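Local coordinates for protein chaperone SycD (Chlamydia pneumoniae, PDB 4NRH) that probably acts as a tetratricopeptide-repeat chaperone of type III secretion, binding translocator proteins and, as the complex with CopN suggests, helping to direct their secretion, at residues D59-K62 with V63-E66; L163-E166 with L167-I171; P91-S94 with K95-F98. One frame throughout, in Å; residues are numbered along the deposited sequence.

Interaction 1. Residues D59-K62 with V63-E66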
loop_
_atom_site.group_PDB
_atom_site.type_symbol
_atom_site.label_atom_id
_atom_site.label_comp_id
_atom_site.label_asym_id
_atom_site.label_seq_id
_atom_site.Cartn_x
_atom_site.Cartn_y
_atom_site.Cartn_z
ATOM N N ASP D 59 -8.131 1.771 22.221
ATOM C CA ASP D 59 -7.208 2.403 21.283
ATOM C C ASP D 59 -7.932 3.362 20.344
ATOM O O ASP D 59 -7.450 4.463 20.079
ATOM C CB ASP D 59 -6.452 1.347 20.474
ATOM C CG ASP D 59 -5.375 0.654 21.284
ATOM O OD1 ASP D 59 -4.870 1.265 22.249
ATOM O OD2 ASP D 59 -5.031 -0.502 20.955
ATOM N N LEU D 60 -9.085 2.937 19.837
ATOM C CA LEU D 60 -9.872 3.769 18.932
ATOM C C LEU D 60 -10.423 4.993 19.654
ATOM O O LEU D 60 -10.542 6.069 19.067
ATOM C CB LEU D 60 -11.017 2.969 18.310
ATOM C CG LEU D 60 -10.634 1.903 17.281
ATOM C CD1 LEU D 60 -11.868 1.415 16.541
ATOM C CD2 LEU D 60 -9.602 2.442 16.304
ATOM N N GLU D 61 -10.766 4.820 20.927
ATOM C CA GLU D 61 -11.273 5.922 21.734
ATOM C C GLU D 61 -10.215 7.006 21.906
ATOM O O GLU D 61 -10.523 8.197 21.844
ATOM C CB GLU D 61 -11.749 5.424 23.099
ATOM C CG GLU D 61 -12.449 6.490 23.927
ATOM C CD GLU D 61 -13.614 7.134 23.195
ATOM O OE1 GLU D 61 -14.377 6.408 22.525
ATOM O OE2 GLU D 61 -13.764 8.369 23.289
ATOM N N LYS D 62 -8.973 6.589 22.136
ATOM C CA LYS D 62 -7.859 7.526 22.241
ATOM C C LYS D 62 -7.733 8.343 20.961
ATOM O O LYS D 62 -7.538 9.557 21.000
ATOM C CB LYS D 62 -6.541 6.796 22.513
ATOM C CG LYS D 62 -6.434 6.143 23.880
ATOM C CD LYS D 62 -5.103 5.415 24.013
ATOM C CE LYS D 62 -4.950 4.751 25.371
ATOM N NZ LYS D 62 -3.692 3.955 25.452
ATOM N N VAL D 63 -7.851 7.658 19.829
ATOM C CA VAL D 63 -7.778 8.298 18.522
ATOM C C VAL D 63 -8.963 9.239 18.314
ATOM O O VAL D 63 -8.818 10.318 17.739
ATOM C CB VAL D 63 -7.737 7.250 17.389
ATOM C CG1 VAL D 63 -7.730 7.928 16.032
ATOM C CG2 VAL D 63 -6.510 6.360 17.537
ATOM N N TYR D 64 -10.133 8.829 18.794
ATOM C CA TYR D 64 -11.336 9.651 18.685
ATOM C C TYR D 64 -11.166 10.987 19.399
ATOM O O TYR D 64 -11.559 12.031 18.877
ATOM C CB TYR D 64 -12.552 8.914 19.246
ATOM C CG TYR D 64 -13.834 9.711 19.142
ATOM C CD1 TYR D 64 -14.372 10.034 17.903
ATOM C CD2 TYR D 64 -14.500 10.149 20.279
ATOM C CE1 TYR D 64 -15.541 10.764 17.799
ATOM C CE2 TYR D 64 -15.670 10.880 20.186
ATOM C CZ TYR D 64 -16.186 11.185 18.943
ATOM O OH TYR D 64 -17.350 11.912 18.841
ATOM N N LYS D 65 -10.593 10.945 20.598
ATOM C CA LYS D 65 -10.340 12.157 21.368
ATOM C C LYS D 65 -9.356 13.071 20.642
ATOM O O LYS D 65 -9.500 14.292 20.671
ATOM C CB LYS D 65 -9.821 11.810 22.764
ATOM C CG LYS D 65 -10.889 11.247 23.691
ATOM C CD LYS D 65 -10.319 10.882 25.050
ATOM C CE LYS D 65 -9.729 12.098 25.742
ATOM N NZ LYS D 65 -9.052 11.738 27.019
ATOM N N GLU D 66 -8.357 12.473 19.999
ATOM C CA GLU D 66 -7.384 13.232 19.219
ATOM C C GLU D 66 -8.065 14.004 18.094
ATOM O O GLU D 66 -7.760 15.172 17.854
ATOM C CB GLU D 66 -6.311 12.305 18.640
ATOM C CG GLU D 66 -5.453 11.610 19.682
ATOM C CD GLU D 66 -4.329 10.801 19.063
ATOM O OE1 GLU D 66 -4.523 10.261 17.954
ATOM O OE2 GLU D 66 -3.252 10.701 19.687
#

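Interaction 2. Residues L163-E166 with L167-I171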
loop_
_atom_site.group_PDB
_atom_site.type_symbol
_atom_site.label_atom_id
_atom_site.label_comp_id
_atom_site.label_asym_id
_atom_site.label_seq_id
_atom_site.Cartn_x
_atom_site.Cartn_y
_atom_site.Cartn_z
ATOM N N LEU D 163 -36.286 13.847 25.483
ATOM C CA LEU D 163 -34.859 13.905 25.192
ATOM C C LEU D 163 -34.553 14.847 24.028
ATOM O O LEU D 163 -33.484 15.456 23.976
ATOM C CB LEU D 163 -34.327 12.499 24.891
ATOM C CG LEU D 163 -32.851 12.358 24.514
ATOM C CD1 LEU D 163 -31.959 12.868 25.636
ATOM C CD2 LEU D 163 -32.519 10.913 24.173
ATOM N N TYR D 164 -35.497 14.970 23.100
ATOM C CA TYR D 164 -35.275 15.743 21.884
ATOM C C TYR D 164 -36.182 16.967 21.796
ATOM O O TYR D 164 -36.522 17.414 20.700
ATOM C CB TYR D 164 -35.493 14.867 20.649
ATOM C CG TYR D 164 -34.796 13.528 20.699
ATOM C CD1 TYR D 164 -33.411 13.442 20.760
ATOM C CD2 TYR D 164 -35.525 12.347 20.676
ATOM C CE1 TYR D 164 -32.774 12.215 20.803
ATOM C CE2 TYR D 164 -34.898 11.117 20.716
ATOM C CZ TYR D 164 -33.523 11.057 20.781
ATOM O OH TYR D 164 -32.899 9.832 20.822
ATOM N N ASN D 165 -36.573 17.508 22.945
ATOM C CA ASN D 165 -37.523 18.616 22.974
ATOM C C ASN D 165 -36.941 19.916 22.433
ATOM O O ASN D 165 -37.623 20.650 21.717
ATOM C CB ASN D 165 -38.042 18.843 24.393
ATOM C CG ASN D 165 -39.144 19.883 24.447
ATOM O OD1 ASN D 165 -40.309 19.585 24.182
ATOM N ND2 ASN D 165 -38.782 21.112 24.796
ATOM N N GLU D 166 -35.692 20.204 22.790
ATOM C CA GLU D 166 -34.999 21.390 22.293
ATOM C C GLU D 166 -35.031 21.451 20.768
ATOM O O GLU D 166 -35.179 22.524 20.182
ATOM C CB GLU D 166 -33.551 21.421 22.788
ATOM C CG GLU D 166 -33.393 21.951 24.204
ATOM C CD GLU D 166 -31.943 22.023 24.643
ATOM O OE1 GLU D 166 -31.107 21.297 24.066
ATOM O OE2 GLU D 166 -31.640 22.808 25.566
ATOM N N LEU D 167 -34.889 20.292 20.133
ATOM C CA LEU D 167 -34.954 20.195 18.679
ATOM C C LEU D 167 -36.392 20.342 18.187
ATOM O O LEU D 167 -36.644 20.985 17.167
ATOM C CB LEU D 167 -34.369 18.864 18.202
ATOM C CG LEU D 167 -33.453 18.873 16.974
ATOM C CD1 LEU D 167 -33.159 17.448 16.521
ATOM C CD2 LEU D 167 -34.035 19.692 15.828
ATOM N N LYS D 168 -37.328 19.736 18.913
ATOM C CA LYS D 168 -38.747 19.815 18.568
ATOM C C LYS D 168 -39.228 21.263 18.527
ATOM O O LYS D 168 -40.003 21.644 17.648
ATOM C CB LYS D 168 -39.589 19.010 19.561
ATOM C CG LYS D 168 -41.089 19.143 19.344
ATOM C CD LYS D 168 -41.884 18.349 20.368
ATOM C CE LYS D 168 -43.376 18.418 20.074
ATOM N NZ LYS D 168 -44.187 17.729 21.115
ATOM N N GLU D 169 -38.764 22.062 19.483
ATOM C CA GLU D 169 -39.097 23.482 19.531
ATOM C C GLU D 169 -38.592 24.199 18.283
ATOM O O GLU D 169 -39.313 24.989 17.673
ATOM C CB GLU D 169 -38.503 24.132 20.783
ATOM C CG GLU D 169 -39.007 23.555 22.098
ATOM C CD GLU D 169 -40.391 24.052 22.469
ATOM O OE1 GLU D 169 -40.913 24.947 21.772
ATOM O OE2 GLU D 169 -40.955 23.547 23.462
ATOM N N GLU D 170 -37.344 23.918 17.917
ATOM C CA GLU D 170 -36.704 24.549 16.767
ATOM C C GLU D 170 -37.436 24.273 15.456
ATOM O O GLU D 170 -37.632 25.181 14.649
ATOM C CB GLU D 170 -35.251 24.084 16.654
ATOM C CG GLU D 170 -34.481 24.714 15.503
ATOM C CD GLU D 170 -34.225 26.195 15.711
ATOM O OE1 GLU D 170 -34.294 26.658 16.869
ATOM O OE2 GLU D 170 -33.951 26.897 14.715
ATOM N N ILE D 171 -37.843 23.024 15.252
ATOM C CA ILE D 171 -38.520 22.632 14.018
ATOM C C ILE D 171 -39.870 23.335 13.906
ATOM O O ILE D 171 -40.275 23.753 12.820
ATOM C CB ILE D 171 -38.716 21.103 13.942
ATOM C CG1 ILE D 171 -37.360 20.395 13.988
ATOM C CG2 ILE D 171 -39.475 20.716 12.681
ATOM C CD1 ILE D 171 -37.447 18.889 13.880
#

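Interaction 3. Residues P91-S94 with K95-F98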
loop_
_atom_site.group_PDB
_atom_site.type_symbol
_atom_site.label_atom_id
_atom_site.label_comp_id
_atom_site.label_asym_id
_atom_site.label_seq_id
_atom_site.Cartn_x
_atom_site.Cartn_y
_atom_site.Cartn_z
ATOM N N PRO D 91 -16.512 1.196 10.833
ATOM C CA PRO D 91 -17.540 2.055 10.236
ATOM C C PRO D 91 -18.919 1.893 10.872
ATOM O O PRO D 91 -19.879 2.499 10.395
ATOM C CB PRO D 91 -17.571 1.592 8.779
ATOM C CG PRO D 91 -17.191 0.155 8.850
ATOM C CD PRO D 91 -16.196 0.039 9.976
ATOM N N PHE D 92 -19.018 1.092 11.928
ATOM C CA PHE D 92 -20.302 0.862 12.583
ATOM C C PHE D 92 -20.452 1.678 13.863
ATOM O O PHE D 92 -21.448 1.554 14.572
ATOM C CB PHE D 92 -20.490 -0.628 12.879
ATOM C CG PHE D 92 -20.467 -1.492 11.651
ATOM C CD1 PHE D 92 -21.584 -1.589 10.838
ATOM C CD2 PHE D 92 -19.331 -2.205 11.308
ATOM C CE1 PHE D 92 -21.569 -2.378 9.705
ATOM C CE2 PHE D 92 -19.309 -2.999 10.176
ATOM C CZ PHE D 92 -20.430 -3.084 9.374
ATOM N N VAL D 93 -19.460 2.515 14.152
ATOM C CA VAL D 93 -19.552 3.429 15.283
ATOM C C VAL D 93 -20.118 4.760 14.802
ATOM O O VAL D 93 -19.455 5.499 14.075
ATOM C CB VAL D 93 -18.189 3.653 15.955
ATOM C CG1 VAL D 93 -18.342 4.548 17.177
ATOM C CG2 VAL D 93 -17.562 2.319 16.338
ATOM N N SER D 94 -21.348 5.052 15.210
ATOM C CA SER D 94 -22.098 6.183 14.671
ATOM C C SER D 94 -21.469 7.543 14.969
ATOM O O SER D 94 -21.566 8.465 14.160
ATOM C CB SER D 94 -23.531 6.160 15.205
ATOM O OG SER D 94 -23.548 6.276 16.616
ATOM N N LYS D 95 -20.825 7.669 16.127
ATOM C CA LYS D 95 -20.219 8.941 16.508
ATOM C C LYS D 95 -18.986 9.257 15.661
ATOM O O LYS D 95 -18.584 10.415 15.556
ATOM C CB LYS D 95 -19.863 8.950 17.997
ATOM C CG LYS D 95 -18.666 8.104 18.385
ATOM C CD LYS D 95 -18.407 8.218 19.880
ATOM C CE LYS D 95 -17.159 7.458 20.294
ATOM N NZ LYS D 95 -16.908 7.569 21.758
ATOM N N PHE D 96 -18.388 8.231 15.061
ATOM C CA PHE D 96 -17.265 8.444 14.150
ATOM C C PHE D 96 -17.749 9.166 12.897
ATOM O O PHE D 96 -17.161 10.160 12.472
ATOM C CB PHE D 96 -16.597 7.121 13.762
ATOM C CG PHE D 96 -15.858 6.447 14.887
ATOM C CD1 PHE D 96 -15.708 7.068 16.118
ATOM C CD2 PHE D 96 -15.298 5.191 14.705
ATOM C CE1 PHE D 96 -15.027 6.444 17.147
ATOM C CE2 PHE D 96 -14.616 4.563 15.731
ATOM C CZ PHE D 96 -14.480 5.191 16.953
ATOM N N TRP D 97 -18.828 8.655 12.315
ATOM C CA TRP D 97 -19.448 9.269 11.146
ATOM C C TRP D 97 -20.008 10.656 11.451
ATOM O O TRP D 97 -19.936 11.560 10.619
ATOM C CB TRP D 97 -20.567 8.375 10.611
ATOM C CG TRP D 97 -20.094 7.190 9.830
ATOM C CD1 TRP D 97 -19.987 5.904 10.272
ATOM C CD2 TRP D 97 -19.694 7.177 8.455
ATOM N NE1 TRP D 97 -19.533 5.092 9.260
ATOM C CE2 TRP D 97 -19.345 5.851 8.134
ATOM C CE3 TRP D 97 -19.592 8.159 7.465
ATOM C CZ2 TRP D 97 -18.906 5.481 6.865
ATOM C CZ3 TRP D 97 -19.152 7.792 6.208
ATOM C CH2 TRP D 97 -18.813 6.464 5.919
ATOM N N PHE D 98 -20.570 10.815 12.645
ATOM C CA PHE D 98 -21.209 12.070 13.028
ATOM C C PHE D 98 -20.169 13.175 13.165
ATOM O O PHE D 98 -20.361 14.288 12.675
ATOM C CB PHE D 98 -21.983 11.904 14.338
ATOM C CG PHE D 98 -23.145 12.849 14.484
ATOM C CD1 PHE D 98 -23.424 13.789 13.505
ATOM C CD2 PHE D 98 -23.956 12.797 15.605
ATOM C CE1 PHE D 98 -24.492 14.657 13.639
ATOM C CE2 PHE D 98 -25.027 13.663 15.746
ATOM C CZ PHE D 98 -25.294 14.593 14.762
#

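Interaction 1. Residues D59-K62 with V63-E66
Four successive i to i+4 hydrogen bonds join D59-K62 to V63-E66 within helix 57-72, from V63 N to D59 O at one end to E66 N to K62 O at the other; the shortest, Y64 N to L60 O, measures 2.8 Å. On one flank of this turn E61 and Y64 run side by side in the same direction. Both send CG anti to the backbone N (chi1 -173° for E61), and a bend at chi2 then brings the glutamate carboxylate alongside the phenol. E61 OE2 stands at the ring edge, 3.6 Å from Y64 CD2, with the carboxylate turned 65° from the ring plane. The same oxygen comes within 4.1 Å of K65 CG, but the lysine chain bends at chi3 and leaves its ammonium distant: E61 OE2 and K65 NZ are 6.9 Å apart, too far for a salt bridge. E61 is instead paired through OE1 with K95, and Y64 OH is hydrogen-bonded to S99, so both polar ends reach toward helix 94-106. Helix 57-72 packs here as one layer of an alpha-helical array of the tetratricopeptide-repeat type, in which successive helices lie against each other. Its buried face carries L60 and V63, which meet L86 of helix 76-89; V63 also touches L10 and L13 of helix 9-19. V63 CG2 comes within 3.3 Å of D59 O, against the preceding turn. The aliphatic part of E66 lies against the carbonyl of K62, CG 3.2 Å from K62 O, while its carboxylate accepts a hydrogen bond from the backbone N of H9.

Interaction 2. Residues L163-E166 with L167-I171
N165 and E169, one helical turn apart, bring their polar ends close without a hydrogen bond being assigned between them: N165 ND2 is 3.5 Å from E169 OE2. The amide and carboxylate planes stand 70° apart, and the two side chains meet at a slant instead of lying flat on each other. The aliphatic part of the glutamate takes part too, with E169 CG 3.6 Å from N165 ND2. Two torsions account for the meeting. N165 sends CG anti to its own N (chi1 -174°), whereas E169 has CG beside its backbone N (chi1 -61°), 3.2 Å from N165 O, and the bend at chi2 then turns the carboxylate back toward the asparagine amide. The carbonyl of N165 is already engaged: E169 N donates to N165 O at 2.9 Å. One step earlier, K168 N is bound to Y164 O at 3.0 Å. The next bond, E170 N to E166 O, is weak at 3.4 Å. Y164 holds the N-cap position, so the helix proper starts with N165, and the contact spans the opening turns of helix 165-174, the last helix of the chain in this all-helical tetratricopeptide-repeat protein. The carboxylate of E166, in the first turn, would probably be favoured by the helix dipole. Farther out, L167 turns inward against P128 and against Y129 and Y132 of helix 129-140, and E170 also touches Y132. I171 packs on L151, A154 and W155 of helix 147-158, and K168 also touches W155. The Y164 ring, with L163 CG over one face, toward its rim, rests against P128.

Interaction 3. Residues P91-S94 with K95-F98
Two aromatic rings, F96 and W97, receive the preceding residues in quite different ways. V93 sits over one face of the F96 ring: its CG1 lies 3.6 Å from the ring centroid and only 5° off the normal, a CH-pi contact, while V93 CB adds a 3.5 Å approach to F96 CD2. The valine reaches this place with CG1 anti to its backbone N, and the same methyl also lies beside the aliphatic part of K95, 3.8 Å from K95 CG. The indole of W97 is met at its edge. P91 O accepts a hydrogen bond from W97 NE1 at 2.9 Å and is 10° out of the indole plane; the bond is bent, with 142° at the hydrogen, and the proline CB lies 4.0 Å from W97 NE1. Thus a carbonyl before the helix helps to fix the rotation of a buried indole and gives its N-H a partner. Around these groups the chain starts helix 94-106. V93 is the N-cap residue, and its carbonyl accepts F96 N, an i to i+3 bond of 3.1 Å; the first i to i+4 bond follows, F98 N to S94 O. S94 OG is held by R124, and K95 NZ makes a salt bridge with E61 of helix 57-72. Helix 110-123 packs against W97, and H115 meets its ring. Helix 76-89 bears on both aromatic residues through V87, while F98 turns to Y129 and Y133 of helix 129-140. Helix 94-106 thus opens a tetratricopeptide-repeat region, packed between helices 76-89 and 110-123 as in the antiparallel helical arrays of this family.

In chain order the contacts run interaction 1, interaction 3, interaction 2, and two of them meet. Interactions 1 and 3 have centres 13 Å apart and share a mixed boundary: the E61 OE1 to K95 NZ salt bridge, 2.9 Å long, lies beside apolar packing of Y64 CD1 on F96 CD1 at 3.7 Å. Y64 also touches the aliphatic end of K95, so charge pairing and ring packing join helix 57-72 to helix 94-106. Interaction 2 stands apart at the C-terminal end, its nearest atoms about 9 Å from interaction 3 and about 16 Å from interaction 1. Helix 129-140 bridges part of that gap, since Y129 touches both F98 and L167.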